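Local atomic coordinates of solute-binding protein (Thermoactinomyces vulgaris, PDB entry 2ZYO), a protein that binds maltodextrins and cyclodextrins, here with maltotetraose in its pocket, and probably serves their uptake across the cell membrane. Residues A[274-279]-A[346-351]; A[97-102]-A[295-300]; A[156-161]-A[222-227]. All blocks are in the same frame, centred on the assembly; numbering follows the deposited sequence.

Contact 1: residues A[274-279]-A[346-351]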
loop_
_atom_site.group_PDB
_atom_site.type_symbol
_atom_site.label_atom_id
_atom_site.label_comp_id
_atom_site.label_asym_id
_atom_site.label_seq_id
_atom_site.Cartn_x
_atom_site.Cartn_y
_atom_site.Cartn_z
ATOM N N ASP A 274 10.975 7.788 13.782
ATOM C CA ASP A 274 9.656 7.560 13.199
ATOM C C ASP A 274 9.544 6.114 12.731
ATOM O O ASP A 274 10.498 5.561 12.177
ATOM C CB ASP A 274 9.421 8.487 12.002
ATOM C CG ASP A 274 9.360 9.953 12.391
ATOM O OD1 ASP A 274 8.653 10.294 13.364
ATOM O OD2 ASP A 274 10.006 10.770 11.703
ATOM N N ALA A 275 8.387 5.504 12.964
ATOM C CA ALA A 275 8.119 4.167 12.449
ATOM C C ALA A 275 8.032 4.208 10.927
ATOM O O ALA A 275 7.478 5.151 10.350
ATOM C CB ALA A 275 6.839 3.603 13.045
ATOM N N GLN A 276 8.603 3.191 10.289
ATOM C CA GLN A 276 8.614 3.084 8.836
ATOM C C GLN A 276 7.713 1.945 8.398
ATOM O O GLN A 276 8.023 0.773 8.617
ATOM C CB GLN A 276 10.028 2.840 8.315
ATOM C CG GLN A 276 11.022 3.936 8.616
ATOM C CD GLN A 276 12.413 3.585 8.132
ATOM O OE1 GLN A 276 12.687 3.597 6.928
ATOM N NE2 GLN A 276 13.302 3.267 9.068
ATOM N N THR A 277 6.600 2.302 7.772
ATOM C CA THR A 277 5.645 1.324 7.271
ATOM C C THR A 277 5.790 1.187 5.762
ATOM O O THR A 277 6.408 2.029 5.108
ATOM C CB THR A 277 4.205 1.758 7.587
ATOM O OG1 THR A 277 4.010 3.108 7.148
ATOM C CG2 THR A 277 3.938 1.682 9.077
ATOM N N PHE A 278 5.227 0.116 5.214
ATOM C CA PHE A 278 5.045 0.023 3.774
ATOM C C PHE A 278 3.987 1.034 3.348
ATOM O O PHE A 278 3.017 1.274 4.070
ATOM C CB PHE A 278 4.573 -1.374 3.369
ATOM C CG PHE A 278 5.667 -2.402 3.285
ATOM C CD1 PHE A 278 6.878 -2.117 2.654
ATOM C CD2 PHE A 278 5.464 -3.681 3.796
ATOM C CE1 PHE A 278 7.878 -3.085 2.561
ATOM C CE2 PHE A 278 6.458 -4.653 3.706
ATOM C CZ PHE A 278 7.663 -4.355 3.085
ATOM N N ILE A 279 4.181 1.633 2.179
ATOM C CA ILE A 279 3.103 2.377 1.540
ATOM C C ILE A 279 2.717 1.692 0.230
ATOM O O ILE A 279 3.562 1.100 -0.445
ATOM C CB ILE A 279 3.441 3.879 1.319
ATOM C CG1 ILE A 279 4.672 4.046 0.425
ATOM C CG2 ILE A 279 3.639 4.587 2.663
ATOM C CD1 ILE A 279 4.705 5.353 -0.345
ATOM N N LYS A 346 6.052 8.848 6.264
ATOM C CA LYS A 346 7.234 8.296 6.912
ATOM C C LYS A 346 7.490 6.855 6.465
ATOM O O LYS A 346 8.346 6.160 7.017
ATOM C CB LYS A 346 7.090 8.400 8.434
ATOM C CG LYS A 346 7.129 9.839 8.944
ATOM C CD LYS A 346 6.442 9.985 10.285
ATOM C CE LYS A 346 6.355 11.445 10.704
ATOM N NZ LYS A 346 5.415 12.226 9.848
ATOM N N GLY A 347 6.753 6.423 5.442
ATOM C CA GLY A 347 6.852 5.062 4.933
ATOM C C GLY A 347 7.727 4.901 3.706
ATOM O O GLY A 347 8.273 5.877 3.179
ATOM N N VAL A 348 7.868 3.656 3.261
ATOM C CA VAL A 348 8.622 3.333 2.052
ATOM C C VAL A 348 7.784 2.447 1.132
ATOM O O VAL A 348 6.982 1.640 1.610
ATOM C CB VAL A 348 9.992 2.661 2.361
ATOM C CG1 VAL A 348 10.956 3.658 3.000
ATOM C CG2 VAL A 348 9.818 1.425 3.231
ATOM N N PRO A 349 7.954 2.600 -0.192
ATOM C CA PRO A 349 7.126 1.830 -1.114
ATOM C C PRO A 349 7.369 0.332 -0.987
ATOM O O PRO A 349 8.515 -0.099 -0.837
ATOM C CB PRO A 349 7.580 2.325 -2.494
ATOM C CG PRO A 349 8.240 3.643 -2.238
ATOM C CD PRO A 349 8.895 3.480 -0.909
ATOM N N MET A 350 6.297 -0.455 -1.025
ATOM C CA MET A 350 6.440 -1.899 -1.146
ATOM C C MET A 350 7.280 -2.191 -2.385
ATOM O O MET A 350 7.060 -1.577 -3.434
ATOM C CB MET A 350 5.081 -2.578 -1.279
ATOM C CG MET A 350 4.381 -2.830 0.038
ATOM S SD MET A 350 2.816 -3.686 -0.178
ATOM C CE MET A 350 1.875 -2.426 -1.010
ATOM N N PRO A 351 8.260 -3.108 -2.267
ATOM C CA PRO A 351 9.050 -3.502 -3.432
ATOM C C PRO A 351 8.148 -3.909 -4.593
ATOM O O PRO A 351 7.156 -4.615 -4.390
ATOM C CB PRO A 351 9.844 -4.705 -2.916
ATOM C CG PRO A 351 9.996 -4.436 -1.457
ATOM C CD PRO A 351 8.696 -3.809 -1.045
#
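Phe-278 and Met-350 pack side chain on side chain where strand 348-349 pairs in parallel with the start of strand 278-287. This pairing belongs to the mixed sheet of a periplasmic-binding-protein fold. The two side chains cross at about a right angle. Met-350 CG lies over one face of the Phe-278 ring, 3.9 Å from the centroid, in a CH-pi contact. Met-350 SD is 5.1 Å from that centroid and oblique to the ring, a Met-aromatic contact. Pro-351 CD approaches Phe-278 CE1 at 3.8 Å. Tyr-175 of the glycan pocket touches both Phe-278 and Met-350, and the Met-350 side chain comes within about 4 Å of a bound glucose unit at the nearest atoms. Ile-279 points to the face that Pro-349 is on, away from Phe-278 and Val-348. Its chi1 of 60° sets CG1 between the backbone N and the carbonyl carbon, against the Val-348 carbonyl.

Asp-274 lies across the Lys-346 chain, with CG 3.6 Å from Lys-346 CD. The charges do not meet: Asp-274 OD1 is 5.2 Å from Lys-346 NZ, which bonds Lys-342 O. An alanine here removes the carboxylate, and the Lys-346 chain at CD and CE would probably lose part of its packing and be freer to turn.

Three backbone bonds join the segments. Val-348 N gives to Thr-277 O at 2.9 Å and Met-350 N to Ile-279 O. Between them, Ile-279 N reaches Val-348 O at 2.9 Å.

Contact 2: residues A[97-102]-A[295-300]; sequences IQVDNS and YATELM
Ile-97 meets Met-300 and Thr-297 on one side of helix 293-302. Ile-97 and Met-300 cross at about a right angle. Ile-97 CG2 touches Met-300 CE at 3.7 Å, and Ile-97 CD1 lies 4.0 Å from Met-300 SD. The Met-300 chain is extended as far as SD and then bends, with chi3 -70°, which brings CE up to the isoleucine methyl. Val-99 and Thr-297 meet methyl to methyl, with Val-99 CG1 3.7 Å from Thr-297 CG2. Thr-297 CG2 is anti to its backbone N, chi1 of OG1 being -59°. The threonine therefore turns its methyl to Val-99 and keeps OG1 beside its own backbone N.

Helix 293-302 follows strand 278-287 in the chain and packs on the mixed sheet of this alpha/beta lobe, and the loop after strand 94-95 meets it there. Met-300 also touches Leu-77, Leu-124 and Trp-284 of three strands of that sheet. Ile-97 shares Leu-124 with it and rests on Leu-121 and Leu-286 as well.

The polar link is indirect, as no direct hydrogen bond joins the two segments. One water accepts from Gln-98 N at 2.9 Å and donates to Thr-297 OG1 at 2.7 Å. Thr-297 OG1 also bonds back to Pro-293 O, one helical turn earlier. The hydroxyl thus accepts from the water and donates to Pro-293 O. Ile-97 CG2 lies beside it, 4.0 Å from Thr-297 OG1.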
loop_
_atom_site.group_PDB
_atom_site.type_symbol
_atom_site.label_atom_id
_atom_site.label_comp_id
_atom_site.label_asym_id
_atom_site.label_seq_id
_atom_site.Cartn_x
_atom_site.Cartn_y
_atom_site.Cartn_z
ATOM N N ILE A 97 5.806 7.085 -19.112
ATOM C CA ILE A 97 5.228 8.387 -19.414
ATOM C C ILE A 97 6.335 9.429 -19.489
ATOM O O ILE A 97 7.359 9.318 -18.808
ATOM C CB ILE A 97 4.124 8.822 -18.414
ATOM C CG1 ILE A 97 4.639 8.822 -16.970
ATOM C CG2 ILE A 97 2.893 7.932 -18.569
ATOM C CD1 ILE A 97 3.775 9.640 -16.010
ATOM N N GLN A 98 6.124 10.428 -20.335
ATOM C CA GLN A 98 7.073 11.513 -20.486
ATOM C C GLN A 98 6.438 12.810 -20.007
ATOM O O GLN A 98 5.647 13.438 -20.718
ATOM C CB GLN A 98 7.551 11.613 -21.937
ATOM C CG GLN A 98 8.341 10.393 -22.389
ATOM C CD GLN A 98 8.842 10.515 -23.808
ATOM O OE1 GLN A 98 8.118 10.230 -24.763
ATOM N NE2 GLN A 98 10.098 10.931 -23.957
ATOM N N VAL A 99 6.766 13.173 -18.770
ATOM C CA VAL A 99 6.331 14.429 -18.169
ATOM C C VAL A 99 7.533 15.140 -17.557
ATOM O O VAL A 99 8.530 14.499 -17.211
ATOM C CB VAL A 99 5.228 14.220 -17.086
ATOM C CG1 VAL A 99 3.960 13.643 -17.706
ATOM C CG2 VAL A 99 5.725 13.333 -15.943
ATOM N N ASP A 100 7.437 16.460 -17.432
ATOM C CA ASP A 100 8.515 17.262 -16.860
ATOM C C ASP A 100 8.627 17.022 -15.362
ATOM O O ASP A 100 7.677 16.555 -14.728
ATOM C CB ASP A 100 8.274 18.751 -17.123
ATOM C CG ASP A 100 8.149 19.080 -18.600
ATOM O OD1 ASP A 100 8.741 18.363 -19.434
ATOM O OD2 ASP A 100 7.459 20.069 -18.924
ATOM N N ASN A 101 9.785 17.349 -14.797
ATOM C CA ASN A 101 9.995 17.235 -13.353
ATOM C C ASN A 101 8.983 18.053 -12.552
ATOM O O ASN A 101 8.604 17.666 -11.445
ATOM C CB ASN A 101 11.425 17.629 -12.975
ATOM C CG ASN A 101 11.764 17.289 -11.531
ATOM O OD1 ASN A 101 12.059 18.175 -10.728
ATOM N ND2 ASN A 101 11.715 16.005 -11.192
ATOM N N SER A 102 8.539 19.172 -13.126
ATOM C CA SER A 102 7.531 20.029 -12.497
ATOM C C SER A 102 6.217 19.282 -12.277
ATOM O O SER A 102 5.512 19.530 -11.298
ATOM C CB SER A 102 7.289 21.289 -13.335
ATOM O OG SER A 102 6.697 20.977 -14.584
ATOM N N TYR A 295 -1.452 12.037 -26.099
ATOM C CA TYR A 295 -2.799 12.431 -25.696
ATOM C C TYR A 295 -3.257 11.707 -24.428
ATOM O O TYR A 295 -3.879 12.316 -23.556
ATOM C CB TYR A 295 -3.800 12.199 -26.828
ATOM C CG TYR A 295 -3.883 13.329 -27.832
ATOM C CD1 TYR A 295 -3.119 13.309 -29.002
ATOM C CD2 TYR A 295 -4.738 14.411 -27.620
ATOM C CE1 TYR A 295 -3.206 14.344 -29.935
ATOM C CE2 TYR A 295 -4.829 15.450 -28.544
ATOM C CZ TYR A 295 -4.061 15.408 -29.695
ATOM O OH TYR A 295 -4.157 16.435 -30.607
ATOM N N ALA A 296 -2.941 10.416 -24.325
ATOM C CA ALA A 296 -3.299 9.642 -23.133
ATOM C C ALA A 296 -2.596 10.168 -21.886
ATOM O O ALA A 296 -3.169 10.152 -20.798
ATOM C CB ALA A 296 -3.001 8.162 -23.333
ATOM N N THR A 297 -1.362 10.644 -22.054
ATOM C CA THR A 297 -0.594 11.218 -20.948
ATOM C C THR A 297 -1.170 12.571 -20.522
ATOM O O THR A 297 -1.130 12.924 -19.342
ATOM C CB THR A 297 0.907 11.326 -21.296
ATOM O OG1 THR A 297 1.409 10.022 -21.609
ATOM C CG2 THR A 297 1.711 11.893 -20.132
ATOM N N GLU A 298 -1.712 13.318 -21.483
ATOM C CA GLU A 298 -2.445 14.542 -21.174
ATOM C C GLU A 298 -3.713 14.234 -20.374
ATOM O O GLU A 298 -4.031 14.938 -19.417
ATOM C CB GLU A 298 -2.759 15.336 -22.445
ATOM C CG GLU A 298 -1.515 15.975 -23.049
ATOM C CD GLU A 298 -1.736 16.594 -24.415
ATOM O OE1 GLU A 298 -2.756 16.289 -25.070
ATOM O OE2 GLU A 298 -0.861 17.384 -24.838
ATOM N N LEU A 299 -4.424 13.174 -20.760
ATOM C CA LEU A 299 -5.578 12.718 -19.987
ATOM C C LEU A 299 -5.158 12.301 -18.576
ATOM O O LEU A 299 -5.814 12.656 -17.595
ATOM C CB LEU A 299 -6.305 11.571 -20.705
ATOM C CG LEU A 299 -7.415 10.823 -19.953
ATOM C CD1 LEU A 299 -8.581 11.731 -19.557
ATOM C CD2 LEU A 299 -7.905 9.661 -20.790
ATOM N N MET A 300 -4.058 11.557 -18.479
ATOM C CA MET A 300 -3.548 11.104 -17.187
ATOM C C MET A 300 -3.279 12.273 -16.242
ATOM O O MET A 300 -3.587 12.201 -15.052
ATOM C CB MET A 300 -2.277 10.278 -17.365
ATOM C CG MET A 300 -1.788 9.652 -16.068
ATOM S SD MET A 300 -0.162 8.892 -16.178
ATOM C CE MET A 300 -0.516 7.459 -17.197
HETATM O O HOH W 1 4.015 10.173 -22.288
#

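Contact 3: residues A[156-161]-A[222-227]; sequences ANNKPD and ARLPQS
Ala-222 O receives Asn-158 ND2 at 2.8 Å in a nearly straight bond, with an N-H...O angle of 167°. The donor lies on a carbonyl lone pair, and the oxygen lies in the plane of the Asn-158 amide. Ala-222 CB is 3.9 Å from the same ND2. Arg-223 comes next, just past helix 206-220. Its chain bends at chi3, -65°, which turns NE toward Asn-158. The guanidinium then grips Asn-158 O side-on with two nitrogens, NH2 at 2.7 Å and NE at 3.0 Å. Asn-158 O lies in the guanidinium plane. Nearer the backbone, Arg-223 CB lies 4.0 Å from Pro-160 CG, and the two side chains cross at about a right angle. Leu-224 starts off away from the other segment, but its CD2 still comes within 3.6 Å of Asn-158 ND2.

The Asn-158 amide also bonds Gly-166 N and Val-167 O of strand 165-169, which fixes its rotation. Arg-223 NH2 has a second acceptor in Lys-155 O of helix 147-157. The arginine charge thus sits against carbonyls at the C-terminal end of that helix, where it is likely to be favoured by the helix dipole.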
loop_
_atom_site.group_PDB
_atom_site.type_symbol
_atom_site.label_atom_id
_atom_site.label_comp_id
_atom_site.label_asym_id
_atom_site.label_seq_id
_atom_site.Cartn_x
_atom_site.Cartn_y
_atom_site.Cartn_z
ATOM N N ALA A 156 0.035 -5.160 29.610
ATOM C CA ALA A 156 -0.834 -4.902 30.754
ATOM C C ALA A 156 -2.307 -5.197 30.463
ATOM O O ALA A 156 -3.025 -5.681 31.336
ATOM C CB ALA A 156 -0.662 -3.468 31.237
ATOM N N ASN A 157 -2.740 -4.927 29.231
ATOM C CA ASN A 157 -4.167 -4.925 28.895
ATOM C C ASN A 157 -4.686 -6.087 28.036
ATOM O O ASN A 157 -5.901 -6.261 27.906
ATOM C CB ASN A 157 -4.556 -3.585 28.254
ATOM C CG ASN A 157 -4.392 -2.413 29.205
ATOM O OD1 ASN A 157 -3.569 -1.525 28.979
ATOM N ND2 ASN A 157 -5.170 -2.410 30.279
ATOM N N ASN A 158 -3.784 -6.872 27.449
ATOM C CA ASN A 158 -4.205 -7.989 26.598
ATOM C C ASN A 158 -4.684 -9.190 27.410
ATOM O O ASN A 158 -3.916 -9.787 28.169
ATOM C CB ASN A 158 -3.100 -8.392 25.609
ATOM C CG ASN A 158 -2.912 -7.377 24.482
ATOM O OD1 ASN A 158 -3.565 -6.335 24.443
ATOM N ND2 ASN A 158 -2.012 -7.688 23.554
ATOM N N LYS A 159 -5.966 -9.518 27.249
ATOM C CA LYS A 159 -6.613 -10.612 27.975
ATOM C C LYS A 159 -7.332 -11.543 26.995
ATOM O O LYS A 159 -8.540 -11.405 26.781
ATOM C CB LYS A 159 -7.619 -10.063 28.994
ATOM C CG LYS A 159 -7.022 -9.223 30.113
ATOM C CD LYS A 159 -8.106 -8.588 30.980
ATOM C CE LYS A 159 -8.679 -7.328 30.342
ATOM N NZ LYS A 159 -9.669 -6.648 31.230
ATOM N N PRO A 160 -6.592 -12.499 26.399
ATOM C CA PRO A 160 -7.153 -13.413 25.395
ATOM C C PRO A 160 -8.343 -14.245 25.883
ATOM O O PRO A 160 -9.228 -14.567 25.085
ATOM C CB PRO A 160 -5.969 -14.325 25.039
ATOM C CG PRO A 160 -4.991 -14.160 26.152
ATOM C CD PRO A 160 -5.162 -12.762 26.640
ATOM N N ASP A 161 -8.367 -14.574 27.175
ATOM C CA ASP A 161 -9.449 -15.374 27.766
ATOM C C ASP A 161 -10.803 -14.667 27.758
ATOM O O ASP A 161 -11.850 -15.319 27.771
ATOM C CB ASP A 161 -9.094 -15.789 29.196
ATOM C CG ASP A 161 -8.048 -16.887 29.244
ATOM O OD1 ASP A 161 -8.258 -17.949 28.620
ATOM O OD2 ASP A 161 -7.017 -16.692 29.917
ATOM N N ALA A 222 2.847 -10.420 24.920
ATOM C CA ALA A 222 1.605 -9.674 24.700
ATOM C C ALA A 222 0.406 -10.587 24.425
ATOM O O ALA A 222 -0.697 -10.112 24.141
ATOM C CB ALA A 222 1.785 -8.647 23.585
ATOM N N ARG A 223 0.641 -11.896 24.506
ATOM C CA ARG A 223 -0.413 -12.919 24.498
ATOM C C ARG A 223 -1.383 -12.882 23.306
ATOM O O ARG A 223 -2.562 -13.217 23.447
ATOM C CB ARG A 223 -1.185 -12.900 25.830
ATOM C CG ARG A 223 -0.317 -13.147 27.064
ATOM C CD ARG A 223 -1.116 -13.033 28.362
ATOM N NE ARG A 223 -1.619 -11.680 28.595
ATOM C CZ ARG A 223 -0.976 -10.732 29.274
ATOM N NH1 ARG A 223 0.214 -10.965 29.815
ATOM N NH2 ARG A 223 -1.535 -9.538 29.417
ATOM N N LEU A 224 -0.888 -12.487 22.135
ATOM C CA LEU A 224 -1.710 -12.496 20.923
ATOM C C LEU A 224 -2.047 -13.926 20.494
ATOM O O LEU A 224 -1.224 -14.830 20.672
ATOM C CB LEU A 224 -1.022 -11.745 19.773
ATOM C CG LEU A 224 -0.816 -10.227 19.876
ATOM C CD1 LEU A 224 -0.486 -9.661 18.502
ATOM C CD2 LEU A 224 -2.027 -9.506 20.459
ATOM N N PRO A 225 -3.260 -14.138 19.939
ATOM C CA PRO A 225 -3.647 -15.466 19.449
ATOM C C PRO A 225 -2.667 -15.951 18.385
ATOM O O PRO A 225 -2.415 -15.247 17.408
ATOM C CB PRO A 225 -5.030 -15.229 18.834
ATOM C CG PRO A 225 -5.535 -14.002 19.485
ATOM C CD PRO A 225 -4.337 -13.150 19.750
ATOM N N GLN A 226 -2.126 -17.149 18.582
ATOM C CA GLN A 226 -0.995 -17.631 17.783
ATOM C C GLN A 226 -1.334 -18.062 16.349
ATOM O O GLN A 226 -0.434 -18.377 15.565
ATOM C CB GLN A 226 -0.232 -18.725 18.541
ATOM C CG GLN A 226 0.469 -18.199 19.794
ATOM C CD GLN A 226 0.975 -19.296 20.717
ATOM O OE1 GLN A 226 1.413 -20.355 20.269
ATOM N NE2 GLN A 226 0.927 -19.036 22.019
ATOM N N SER A 227 -2.622 -18.050 16.006
ATOM C CA SER A 227 -3.067 -18.356 14.645
ATOM C C SER A 227 -4.081 -17.328 14.131
ATOM O O SER A 227 -5.006 -17.664 13.386
ATOM C CB SER A 227 -3.638 -19.778 14.578
ATOM O OG SER A 227 -2.683 -20.727 15.020
#

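In the fold
Along the chain the segments run 97-102, 156-161, 222-227, 274-279, 295-300 and 346-351. Contact 3 closes before contact 1 opens, and both of its segments fall between those of contact 2. Contacts 1 and 2 interleave. They share the mixed sheet: strand 278-287 begins in contact 1, and helix 293-302 of contact 2 follows it. Their centres are 26 Å apart. Contacts 2 and 3 lie on opposite sides of the chain's centre, with centres 50 Å apart. Contact 1 lies nearer the middle, beside the bound sugar. This spread is consistent with the two-lobed form of solute-binding proteins, with contacts 2 and 3 in different lobes and the pocket between.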